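Local coordinates for protein Non-ribosomal peptide synthetase (Methanobrevibacter ruminantium, PDB 6VTJ) that probably releases a carrier-bound peptide by reducing its thioester, pairing a phosphopantetheine-bearing thiolation domain with a reductase domain of a non-ribosomal peptide synthetase, at residues L374-S377 with K378-E381; E112-W115 with E116-F119; D96-N100 with Y101-E105. All coordinates share one frame; numbering follows the deposited sequence.

From the N terminus the chain meets interaction 3 first, where residues 96-105 join helix 94-99 to helix 104-111 and lean on helix 291-308. Interaction 2 follows: residues 112-119 leave helix 104-111 and start helix 115-120. Interaction 1 comes much later, where residues 374-381 leave helix 366-376 on the way to strand 385-388. Interaction 3 folds a linker back on the helix before it, interaction 2 caps a helix start and interaction 1 closes a beta turn; they run in series, none nested in or crossing another. In space interactions 1 and 2 touch, with Pro-380 CG 3.5 Å from Phe-118 O, and both pack on Ile-461 of helix 456-464. Interaction 3 lies apart, its centre about 25 Å from that of interaction 2.

Interaction 1: L374-S377 with K378-E381; sequences LALS and KTPE
The flat groups here are peptide carbonyls, and Thr-379 approaches that of Leu-376 in two ways. Thr-379 OG1 lies in the carbonyl plane, 2.8 Å from Leu-376 O, while the backbone N of Thr-379 donates to the same oxygen at 3.2 Å. One oxygen is thus gripped by two donors of a single residue. The second of these bonds closes the type I beta turn from Leu-376 to Thr-379; for the first, a chi1 of 57° sets OG1 between the backbone N and the carbonyl carbon, within reach of Leu-376 O, and the bond holds it there. The methyl Thr-379 CG2 packs against the same peptide, 3.4 Å from Leu-376 O.

Lys-378 instead spreads its two donors over two carbonyls of the last helical turn. Lys-378 N donates to Ala-375 O at 3.2 Å, and the side chain runs back alongside the helix, extended until a bend at chi4 (77°) turns NZ over the carbonyl of Leu-374. Lys-378 NZ stands above that carbonyl plane, 3.3 Å from Leu-374 O, and also forms a salt bridge with Glu-150. Near the C-terminal end of the helix, the ammonium charge would probably be favoured by the helix dipole.

Leu-374 rests on Leu-126 of the loop leading to strand 129-132, whereas Leu-376 and Thr-379 fill the space between strand 385-388, at Phe-386, and helix 456-464, at Ile-461. The turn therefore carries the chain from helix 366-376 into the edge of the Rossmann-type sheet, with helix 115-120 packed against Thr-379 and Pro-380.

Interaction 2: E112-W115 with E116-F119; sequences ENTW and ENFF
Trp-115 lays its indole across the next turn of its own helix, with Phe-119 CB over one face, 3.9 Å above the ring plane and displaced toward the rim. CZ2 of the indole is 3.8 Å from Phe-119 CD1, yet the two rings, though nearly parallel at 23°, are slid so far apart that they barely overlap. Phe-118 meets the six-membered ring near CZ3, from the same side of the plane: its CD2 lies 3.7 Å from Trp-115 CZ3, the planes inclined at 52°. All three aromatic side chains leave the backbone with CG anti to N (chi1 168° for Trp-115), and together they form a cluster whose Phe-118 and Trp-115 also touch Ile-461 of helix 456-464.

Before the aromatic cluster the helix is capped. Thr-114, at the N-cap, accepts through OG1 the backbone N of Asn-117 at 3.1 Å, while Asn-117 sends its own amide back along the chain: ND2 donates to Glu-112 O at 2.7 Å in an almost straight bond, with that oxygen in the plane of the amide. The carboxylate of Glu-112 pairs instead with Arg-384.

The chemistry is that of a helix start secured twice. One side chain caps an N-H of the first turn, and a second ties that turn to the loop ahead of it, holding the Asn-117 amide in one orientation.

Interaction 3: D96-N100 with Y101-E105; sequences DIIKN and YNYGE
The link between helix 94-99 and helix 104-111 begins with an inverse gamma turn centred on Asn-100, in which Tyr-101 N makes a weak bond to Lys-99 O at 3.0 Å, and it ends with an Asx turn in which Asn-102 OD1 accepts from Gly-104 N at 3.1 Å. Within the second turn Tyr-103, at the N-cap position, folds its side chain back to the first helix.

The phenol carries that return. OH of Tyr-103 donates to Ile-98 O at 2.7 Å, approaching in the carbonyl plane and on a lone pair, and the oxygen also lies at the edge of the tyrosine ring. A chi1 of -68° sets CG anti to the carbonyl carbon, which turns the ring back toward helix 94-99. One atom of the Tyr-101 ring, CD2, sits 3.6 Å above the plane of the Tyr-103 ring, over its centre. A water in the plane of the Tyr-103 ring donates to both Lys-99 O, at 3.0 Å, and Tyr-101 O, at 2.7 Å, bridging the end of the helix to the linker.

Arg-301 of helix 291-308 ties the group to the rest of the fold: it donates to Tyr-103 OH and to Ile-97 O and lies in a cation-pi contact with the Tyr-101 ring. The Tyr-103 hydroxyl thus gives one hydrogen bond and receives another, which fixes where its proton points. The guanidinium charge nearby would probably polarise the phenol and strengthen its bond to the helix carbonyl.

Interaction 1: L374-S377 with K378-E381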
# COMPACT_ATOMS: atom_id res chain seq x y z
N LEU A 374 6.68 -6.56 14.95
CA LEU A 374 7.40 -6.50 16.21
C LEU A 374 8.33 -7.69 16.38
O LEU A 374 9.43 -7.54 16.92
CB LEU A 374 6.41 -6.42 17.37
CG LEU A 374 5.68 -5.09 17.43
CD1 LEU A 374 4.86 -5.00 18.72
CD2 LEU A 374 6.65 -3.91 17.31
N ALA A 375 7.93 -8.88 15.92
CA ALA A 375 8.82 -10.05 16.06
C ALA A 375 10.02 -9.94 15.13
O ALA A 375 11.15 -10.21 15.53
CB ALA A 375 8.05 -11.35 15.78
N LEU A 376 9.78 -9.58 13.87
CA LEU A 376 10.87 -9.51 12.91
C LEU A 376 11.85 -8.40 13.22
O LEU A 376 13.02 -8.49 12.83
CB LEU A 376 10.31 -9.37 11.49
CG LEU A 376 9.48 -10.59 11.07
CD1 LEU A 376 8.67 -10.34 9.80
CD2 LEU A 376 10.36 -11.84 10.92
N SER A 377 11.42 -7.36 13.96
CA SER A 377 12.35 -6.29 14.31
C SER A 377 13.47 -6.77 15.24
O SER A 377 14.51 -6.11 15.32
CB SER A 377 11.58 -5.13 14.94
OG SER A 377 10.59 -4.62 14.03
N LYS A 378 13.29 -7.92 15.91
CA LYS A 378 14.29 -8.45 16.84
C LYS A 378 15.24 -9.48 16.21
O LYS A 378 16.11 -10.01 16.92
CB LYS A 378 13.59 -9.10 18.05
CG LYS A 378 12.55 -8.25 18.81
CD LYS A 378 12.00 -9.10 19.98
CE LYS A 378 10.89 -8.43 20.78
NZ LYS A 378 9.60 -8.47 20.04
N THR A 379 15.12 -9.76 14.91
CA THR A 379 15.98 -10.74 14.24
C THR A 379 17.44 -10.22 14.17
O THR A 379 17.69 -9.03 14.35
CB THR A 379 15.45 -11.04 12.84
OG1 THR A 379 15.33 -9.83 12.08
CG2 THR A 379 14.06 -11.75 12.92
N PRO A 380 18.41 -11.11 13.93
CA PRO A 380 19.82 -10.69 13.91
C PRO A 380 20.14 -9.67 12.81
O PRO A 380 19.42 -9.53 11.82
CB PRO A 380 20.58 -12.00 13.67
CG PRO A 380 19.61 -13.10 14.11
CD PRO A 380 18.27 -12.57 13.70
N GLU A 381 21.29 -9.00 12.98
CA GLU A 381 21.67 -7.90 12.08
C GLU A 381 21.66 -8.28 10.59
O GLU A 381 21.26 -7.48 9.74
CB GLU A 381 23.06 -7.37 12.47
CG GLU A 381 23.30 -5.88 12.17
CD GLU A 381 23.51 -5.60 10.69

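Interaction 2: E112-W115 with E116-F119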
# COMPACT_ATOMS: atom_id res chain seq x y z
N GLU A 112 23.54 -12.06 2.43
CA GLU A 112 23.65 -12.50 3.81
C GLU A 112 22.30 -12.82 4.44
O GLU A 112 22.28 -13.34 5.57
CB GLU A 112 24.36 -11.42 4.65
CG GLU A 112 25.64 -10.89 4.02
CD GLU A 112 26.33 -9.84 4.89
OE1 GLU A 112 25.78 -9.49 5.96
OE2 GLU A 112 27.43 -9.37 4.52
N ASN A 113 21.18 -12.57 3.75
CA ASN A 113 19.84 -12.68 4.34
C ASN A 113 19.30 -14.10 4.13
O ASN A 113 18.43 -14.37 3.30
CB ASN A 113 18.90 -11.63 3.74
CG ASN A 113 17.54 -11.60 4.44
OD1 ASN A 113 17.47 -11.86 5.64
ND2 ASN A 113 16.47 -11.32 3.69
N THR A 114 19.81 -15.03 4.93
CA THR A 114 19.51 -16.44 4.76
C THR A 114 18.90 -17.02 6.03
O THR A 114 18.99 -16.44 7.12
CB THR A 114 20.77 -17.23 4.42
OG1 THR A 114 21.70 -17.05 5.49
CG2 THR A 114 21.38 -16.72 3.10
N TRP A 115 18.29 -18.20 5.89
CA TRP A 115 17.89 -18.94 7.08
C TRP A 115 19.10 -19.19 7.98
O TRP A 115 18.98 -19.12 9.21
CB TRP A 115 17.24 -20.27 6.69
CG TRP A 115 17.10 -21.16 7.87
CD1 TRP A 115 17.92 -22.21 8.22
CD2 TRP A 115 16.10 -21.07 8.91
NE1 TRP A 115 17.47 -22.78 9.40
CE2 TRP A 115 16.37 -22.10 9.84
CE3 TRP A 115 15.00 -20.23 9.13
CZ2 TRP A 115 15.58 -22.31 10.98
CZ3 TRP A 115 14.22 -20.43 10.27
CH2 TRP A 115 14.51 -21.46 11.17
N GLU A 116 20.26 -19.49 7.40
CA GLU A 116 21.43 -19.81 8.21
C GLU A 116 21.80 -18.65 9.11
O GLU A 116 22.03 -18.83 10.32
CB GLU A 116 22.60 -20.20 7.31
CG GLU A 116 23.87 -20.55 8.08
CD GLU A 116 24.88 -21.32 7.24
OE1 GLU A 116 25.98 -20.80 7.02
OE2 GLU A 116 24.56 -22.46 6.81
N ASN A 117 21.83 -17.44 8.56
CA ASN A 117 22.28 -16.30 9.36
C ASN A 117 21.23 -15.87 10.37
O ASN A 117 21.58 -15.38 11.45
CB ASN A 117 22.69 -15.16 8.43
CG ASN A 117 24.05 -15.42 7.80
OD1 ASN A 117 24.86 -16.14 8.39
ND2 ASN A 117 24.28 -14.89 6.61
N PHE A 118 19.94 -16.09 10.09
CA PHE A 118 18.94 -15.88 11.13
C PHE A 118 19.14 -16.87 12.27
O PHE A 118 19.17 -16.49 13.45
CB PHE A 118 17.53 -16.02 10.58
CG PHE A 118 16.53 -16.31 11.66
CD1 PHE A 118 16.17 -15.32 12.56
CD2 PHE A 118 16.03 -17.58 11.84
CE1 PHE A 118 15.27 -15.58 13.59
CE2 PHE A 118 15.14 -17.85 12.88
CZ PHE A 118 14.76 -16.85 13.74
N PHE A 119 19.26 -18.15 11.93
CA PHE A 119 19.31 -19.17 12.96
C PHE A 119 20.58 -19.07 13.79
O PHE A 119 20.55 -19.27 15.01
CB PHE A 119 19.17 -20.55 12.31
CG PHE A 119 19.13 -21.66 13.29
CD1 PHE A 119 17.97 -21.96 13.96
CD2 PHE A 119 20.26 -22.41 13.55
CE1 PHE A 119 17.92 -23.01 14.87
CE2 PHE A 119 20.23 -23.45 14.47
CZ PHE A 119 19.04 -23.74 15.12

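Interaction 3: D96-N100 with Y101-E105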
# COMPACT_ATOMS: atom_id res chain seq x y z
N ASP A 96 15.51 6.98 -14.82
CA ASP A 96 16.94 7.27 -14.75
C ASP A 96 17.45 7.16 -13.32
O ASP A 96 18.54 6.62 -13.08
CB ASP A 96 17.21 8.66 -15.30
CG ASP A 96 17.00 8.74 -16.81
OD1 ASP A 96 17.38 7.79 -17.53
OD2 ASP A 96 16.46 9.76 -17.27
N ILE A 97 16.70 7.70 -12.36
CA ILE A 97 17.07 7.53 -10.95
C ILE A 97 17.20 6.05 -10.61
O ILE A 97 18.14 5.64 -9.92
CB ILE A 97 16.06 8.26 -10.05
CG1 ILE A 97 16.17 9.77 -10.27
CG2 ILE A 97 16.32 7.97 -8.59
CD1 ILE A 97 15.04 10.56 -9.67
N ILE A 98 16.30 5.22 -11.13
CA ILE A 98 16.31 3.79 -10.80
C ILE A 98 17.54 3.12 -11.40
O ILE A 98 18.26 2.38 -10.71
CB ILE A 98 15.01 3.14 -11.29
CG1 ILE A 98 13.87 3.44 -10.32
CG2 ILE A 98 15.19 1.64 -11.45
CD1 ILE A 98 12.51 3.43 -11.00
N LYS A 99 17.81 3.38 -12.68
CA LYS A 99 18.87 2.67 -13.39
C LYS A 99 20.26 3.25 -13.16
O LYS A 99 21.25 2.54 -13.38
CB LYS A 99 18.56 2.64 -14.89
CG LYS A 99 17.36 1.79 -15.25
CD LYS A 99 16.98 1.98 -16.71
CE LYS A 99 15.87 1.04 -17.14
NZ LYS A 99 15.13 1.58 -18.33
N ASN A 100 20.37 4.50 -12.72
CA ASN A 100 21.68 5.13 -12.55
C ASN A 100 22.18 4.84 -11.14
O ASN A 100 22.19 5.69 -10.25
CB ASN A 100 21.61 6.63 -12.82
CG ASN A 100 22.91 7.33 -12.53
OD1 ASN A 100 23.98 6.89 -12.99
ND2 ASN A 100 22.85 8.41 -11.75
N TYR A 101 22.62 3.60 -10.95
CA TYR A 101 22.94 3.13 -9.61
C TYR A 101 23.73 1.85 -9.73
O TYR A 101 23.47 1.04 -10.63
CB TYR A 101 21.66 2.90 -8.79
CG TYR A 101 21.86 2.89 -7.28
CD1 TYR A 101 21.79 4.07 -6.54
CD2 TYR A 101 22.11 1.71 -6.60
CE1 TYR A 101 21.97 4.07 -5.17
CE2 TYR A 101 22.29 1.70 -5.22
CZ TYR A 101 22.22 2.88 -4.52
OH TYR A 101 22.40 2.87 -3.16
N ASN A 102 24.69 1.68 -8.84
CA ASN A 102 25.47 0.46 -8.72
C ASN A 102 24.89 -0.36 -7.57
O ASN A 102 25.06 -0.01 -6.41
CB ASN A 102 26.94 0.80 -8.49
CG ASN A 102 27.85 -0.39 -8.70
OD1 ASN A 102 27.49 -1.53 -8.37
ND2 ASN A 102 29.05 -0.15 -9.23
N TYR A 103 24.19 -1.44 -7.90
CA TYR A 103 23.55 -2.27 -6.89
C TYR A 103 24.46 -3.36 -6.32
O TYR A 103 23.97 -4.27 -5.65
CB TYR A 103 22.28 -2.92 -7.47
CG TYR A 103 21.18 -1.91 -7.76
CD1 TYR A 103 20.26 -1.55 -6.78
CD2 TYR A 103 21.06 -1.33 -9.01
CE1 TYR A 103 19.25 -0.63 -7.03
CE2 TYR A 103 20.04 -0.39 -9.28
CZ TYR A 103 19.15 -0.05 -8.28
OH TYR A 103 18.15 0.86 -8.53
N GLY A 104 25.77 -3.29 -6.55
CA GLY A 104 26.65 -4.36 -6.11
C GLY A 104 26.66 -4.55 -4.61
O GLY A 104 26.48 -5.67 -4.11
N GLU A 105 26.88 -3.47 -3.86
CA GLU A 105 27.03 -3.57 -2.41
C GLU A 105 25.73 -3.99 -1.73
O GLU A 105 25.73 -4.81 -0.79
CB GLU A 105 27.52 -2.24 -1.85
CG GLU A 105 28.98 -1.95 -2.10
CD GLU A 105 29.51 -0.84 -1.21
OE1 GLU A 105 29.59 0.32 -1.69
OE2 GLU A 105 29.84 -1.12 -0.04
O HOH W 1 21.97 -0.27 -12.50